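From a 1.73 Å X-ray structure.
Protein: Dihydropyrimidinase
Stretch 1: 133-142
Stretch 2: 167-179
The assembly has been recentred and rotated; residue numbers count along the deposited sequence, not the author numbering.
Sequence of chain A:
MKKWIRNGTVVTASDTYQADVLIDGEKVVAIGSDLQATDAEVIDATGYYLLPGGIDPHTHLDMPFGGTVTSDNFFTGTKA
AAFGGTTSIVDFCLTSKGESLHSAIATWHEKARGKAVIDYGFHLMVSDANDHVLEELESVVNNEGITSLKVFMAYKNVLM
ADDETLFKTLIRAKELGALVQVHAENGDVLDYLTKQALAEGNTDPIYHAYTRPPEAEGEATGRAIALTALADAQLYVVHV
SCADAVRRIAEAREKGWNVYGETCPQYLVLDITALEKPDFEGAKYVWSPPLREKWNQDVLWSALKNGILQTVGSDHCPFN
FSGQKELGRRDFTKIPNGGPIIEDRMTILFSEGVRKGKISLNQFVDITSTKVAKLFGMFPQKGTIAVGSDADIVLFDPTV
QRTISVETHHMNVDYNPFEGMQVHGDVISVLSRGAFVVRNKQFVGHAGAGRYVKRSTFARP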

# COMPACT_ATOMS: atom_id res chain seq x y z
N VAL A 133 -28.82 26.85 2.10
CA VAL A 133 -28.35 26.05 0.98
C VAL A 133 -28.73 24.57 1.15
O VAL A 133 -29.20 23.91 0.22
CB VAL A 133 -26.81 26.20 0.84
CG1 VAL A 133 -26.22 25.04 -0.03
CG2 VAL A 133 -26.50 27.60 0.25
N LEU A 134 -28.50 24.05 2.34
CA LEU A 134 -28.78 22.65 2.58
C LEU A 134 -30.27 22.37 2.39
O LEU A 134 -30.68 21.35 1.80
CB LEU A 134 -28.31 22.26 3.98
CG LEU A 134 -26.77 22.28 4.16
CD1 LEU A 134 -26.49 21.80 5.57
CD2 LEU A 134 -26.06 21.34 3.15
N GLU A 135 -31.11 23.31 2.83
CA GLU A 135 -32.56 23.14 2.67
C GLU A 135 -32.95 23.20 1.21
O GLU A 135 -33.75 22.38 0.73
CB GLU A 135 -33.35 24.22 3.48
CG GLU A 135 -33.03 24.20 4.98
CD GLU A 135 -34.28 24.15 5.89
OE1 GLU A 135 -34.11 23.86 7.11
OE2 GLU A 135 -35.42 24.44 5.41
N GLU A 136 -32.33 24.11 0.48
CA GLU A 136 -32.61 24.31 -0.93
C GLU A 136 -32.28 23.10 -1.78
O GLU A 136 -32.90 22.88 -2.83
CB GLU A 136 -31.80 25.51 -1.44
CG GLU A 136 -32.45 26.20 -2.53
CD GLU A 136 -31.79 27.49 -2.99
OE1 GLU A 136 -30.81 28.02 -2.43
OE2 GLU A 136 -32.26 27.91 -4.03
N LEU A 137 -31.28 22.32 -1.35
CA LEU A 137 -30.83 21.17 -2.16
C LEU A 137 -31.92 20.12 -2.35
O LEU A 137 -31.89 19.35 -3.30
CB LEU A 137 -29.57 20.54 -1.55
CG LEU A 137 -28.29 21.36 -1.82
CD1 LEU A 137 -27.15 20.78 -1.01
CD2 LEU A 137 -27.99 21.31 -3.34
N GLU A 138 -32.90 20.07 -1.44
CA GLU A 138 -33.95 19.06 -1.60
C GLU A 138 -34.73 19.17 -2.90
O GLU A 138 -34.81 18.21 -3.69
CB GLU A 138 -34.90 19.01 -0.38
CG GLU A 138 -35.87 17.85 -0.49
CD GLU A 138 -36.76 17.73 0.74
OE1 GLU A 138 -37.29 18.77 1.20
OE2 GLU A 138 -36.84 16.62 1.30
N SER A 139 -35.20 20.37 -3.22
CA SER A 139 -35.91 20.51 -4.51
C SER A 139 -34.95 20.54 -5.66
O SER A 139 -35.31 20.18 -6.78
CB SER A 139 -36.79 21.77 -4.51
OG SER A 139 -35.99 22.92 -4.38
N VAL A 140 -33.71 20.96 -5.42
CA VAL A 140 -32.71 20.88 -6.51
C VAL A 140 -32.59 19.44 -6.98
O VAL A 140 -32.65 19.16 -8.21
CB VAL A 140 -31.31 21.42 -6.06
CG1 VAL A 140 -30.21 21.08 -7.16
CG2 VAL A 140 -31.37 22.97 -5.84
N VAL A 141 -32.38 18.52 -6.03
CA VAL A 141 -32.18 17.11 -6.37
C VAL A 141 -33.46 16.46 -6.89
O VAL A 141 -33.48 15.83 -7.97
CB VAL A 141 -31.61 16.35 -5.15
CG1 VAL A 141 -31.62 14.83 -5.40
CG2 VAL A 141 -30.22 16.88 -4.78
N ASN A 142 -34.57 16.67 -6.17
CA ASN A 142 -35.80 15.92 -6.46
C ASN A 142 -36.63 16.48 -7.62
O ASN A 142 -37.28 15.71 -8.34
CB ASN A 142 -36.71 15.87 -5.23
CG ASN A 142 -36.16 14.98 -4.13
OD1 ASN A 142 -35.37 14.04 -4.39
ND2 ASN A 142 -36.55 15.26 -2.88
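Stretch 2, residues 167-179: FKTLIRAKELGAL

An arginine side chain from one helix reaches a backbone carbonyl of another at the point where that carbonyl is poorly used by its own helix. In dihydropyrimidinase, helix 133-142 is kinked where the N of Glu 138 and of Ser 139 makes no bond to the residue four before, and the oxygen of Leu 134 accepts two hydrogen bonds from Arg 172, one from NE to Leu 134 O at 3.0 Å and one from NH1 to Leu 134 O at 3.1 Å. Within its own helix, Leu 134 O receives a weak bond from Leu 137 N at 3.4 Å, while Glu 138 N turns instead to Glu 135 O at 3.3 Å.

Stretch 2 is helical from 167 to 176 and runs in broadly the same direction as stretch 1, crossing it at -37° with a closest axial approach of 10.5 Å. The register advances by four residues on both sides: Leu 134 CA lies 6.9 Å from Arg 172 CA, and Glu 138 CA lies 6.8 Å from Leu 176 CA.

The guanidinium is held from several directions. Arg 172 NH2 forms a salt bridge with Glu 175 OE2 at 2.9 Å. The O of one water accepts from Arg 172 NH2 at 2.8 Å and donates to Glu 138 OE2 at 3.0 Å; the O of another accepts from Arg 172 NH1 at 2.8 Å and donates weakly to Glu 138 OE1 at 3.3 Å, so the two side chains are bridged by water. The aliphatic part of the arginine also packs, with Arg 172 CB 3.9 Å from Leu 134 CD2.

One helical turn on, the contact becomes apolar. Leu 176 CD1 lies 3.8 Å from Leu 137 CB and 4.1 Å from Val 141 CG2. Gly 177 then leaves the helix with positive phi, a conformation in which a CB would jam against the preceding carbonyl. Just beyond it, Ala 178 CB lies 4.2 Å from Val 141 CG2, while a third water joins Leu 176 O to Asn 142 OD1.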

# COMPACT_ATOMS: atom_id res chain seq x y z
N PHE A 167 -17.66 18.49 3.68
CA PHE A 167 -18.21 17.40 4.53
C PHE A 167 -19.74 17.50 4.69
O PHE A 167 -20.46 16.51 4.53
CB PHE A 167 -17.55 17.44 5.91
CG PHE A 167 -17.86 16.24 6.76
CD1 PHE A 167 -18.32 16.41 8.05
CD2 PHE A 167 -17.67 14.94 6.27
CE1 PHE A 167 -18.59 15.29 8.87
CE2 PHE A 167 -17.93 13.83 7.06
CZ PHE A 167 -18.36 14.00 8.39
N LYS A 168 -20.23 18.70 4.97
CA LYS A 168 -21.68 18.95 5.02
C LYS A 168 -22.38 18.59 3.71
O LYS A 168 -23.47 18.00 3.73
CB LYS A 168 -21.93 20.41 5.39
CG LYS A 168 -21.62 20.68 6.85
CD LYS A 168 -21.93 22.16 7.16
CE LYS A 168 -21.92 22.41 8.66
NZ LYS A 168 -22.37 23.83 8.91
N THR A 169 -21.73 18.89 2.58
CA THR A 169 -22.34 18.64 1.29
C THR A 169 -22.42 17.13 1.06
O THR A 169 -23.45 16.60 0.60
CB THR A 169 -21.58 19.32 0.16
OG1 THR A 169 -21.59 20.72 0.38
CG2 THR A 169 -22.19 19.00 -1.22
N LEU A 170 -21.38 16.42 1.49
CA LEU A 170 -21.38 14.93 1.35
C LEU A 170 -22.46 14.27 2.22
O LEU A 170 -23.17 13.37 1.75
CB LEU A 170 -20.00 14.35 1.73
CG LEU A 170 -18.90 14.57 0.66
CD1 LEU A 170 -17.50 14.49 1.37
CD2 LEU A 170 -19.04 13.50 -0.47
N ILE A 171 -22.64 14.80 3.42
CA ILE A 171 -23.67 14.28 4.33
C ILE A 171 -25.05 14.50 3.74
O ILE A 171 -25.89 13.60 3.71
CB ILE A 171 -23.57 14.90 5.72
CG1 ILE A 171 -22.29 14.34 6.39
CG2 ILE A 171 -24.77 14.51 6.59
CD1 ILE A 171 -21.96 14.98 7.63
N ARG A 172 -25.27 15.72 3.29
CA ARG A 172 -26.57 16.07 2.69
C ARG A 172 -26.80 15.29 1.41
O ARG A 172 -27.92 14.88 1.12
CB ARG A 172 -26.61 17.57 2.44
CG ARG A 172 -27.97 18.04 1.87
CD ARG A 172 -29.14 17.68 2.83
NE ARG A 172 -30.32 18.52 2.56
CZ ARG A 172 -31.60 18.16 2.79
NH1 ARG A 172 -32.58 19.00 2.45
NH2 ARG A 172 -31.91 16.98 3.32
N ALA A 173 -25.77 15.18 0.57
CA ALA A 173 -25.87 14.39 -0.65
C ALA A 173 -26.23 12.93 -0.38
O ALA A 173 -27.00 12.34 -1.15
CB ALA A 173 -24.53 14.48 -1.48
N LYS A 174 -25.64 12.32 0.64
CA LYS A 174 -26.01 10.96 0.97
C LYS A 174 -27.50 10.89 1.32
O LYS A 174 -28.21 9.98 0.89
CB LYS A 174 -25.20 10.40 2.12
CG LYS A 174 -25.57 8.91 2.34
CD LYS A 174 -25.40 8.47 3.76
CE LYS A 174 -25.80 6.95 3.92
NZ LYS A 174 -25.23 6.09 2.83
N GLU A 175 -27.97 11.88 2.08
CA GLU A 175 -29.39 11.89 2.48
C GLU A 175 -30.30 11.96 1.24
O GLU A 175 -31.38 11.39 1.24
CB GLU A 175 -29.71 13.12 3.34
CG GLU A 175 -29.10 13.17 4.72
CD GLU A 175 -29.43 14.48 5.45
OE1 GLU A 175 -28.74 14.79 6.45
OE2 GLU A 175 -30.31 15.25 4.98
N LEU A 176 -29.90 12.75 0.23
CA LEU A 176 -30.79 13.10 -0.88
C LEU A 176 -30.57 12.23 -2.10
O LEU A 176 -31.44 12.19 -2.99
CB LEU A 176 -30.59 14.58 -1.30
CG LEU A 176 -31.00 15.62 -0.23
CD1 LEU A 176 -30.58 17.01 -0.74
CD2 LEU A 176 -32.52 15.60 -0.02
N GLY A 177 -29.51 11.43 -2.08
CA GLY A 177 -29.17 10.63 -3.24
C GLY A 177 -28.44 11.43 -4.34
O GLY A 177 -28.71 11.24 -5.53
N ALA A 178 -27.55 12.33 -3.93
CA ALA A 178 -26.73 13.03 -4.92
C ALA A 178 -25.32 12.47 -4.91
O ALA A 178 -24.81 12.05 -3.87
CB ALA A 178 -26.68 14.56 -4.63
N LEU A 179 -24.66 12.63 -6.06
CA LEU A 179 -23.22 12.30 -6.19
C LEU A 179 -22.45 13.63 -6.00
O LEU A 179 -22.88 14.67 -6.52
CB LEU A 179 -22.99 11.80 -7.63
CG LEU A 179 -21.54 11.44 -8.01
CD1 LEU A 179 -21.03 10.32 -7.14
CD2 LEU A 179 -21.57 11.04 -9.47
O HOH W 1 -34.65 16.29 3.25
O HOH W 2 -35.13 19.50 3.54
O HOH W 3 -34.01 12.45 -2.70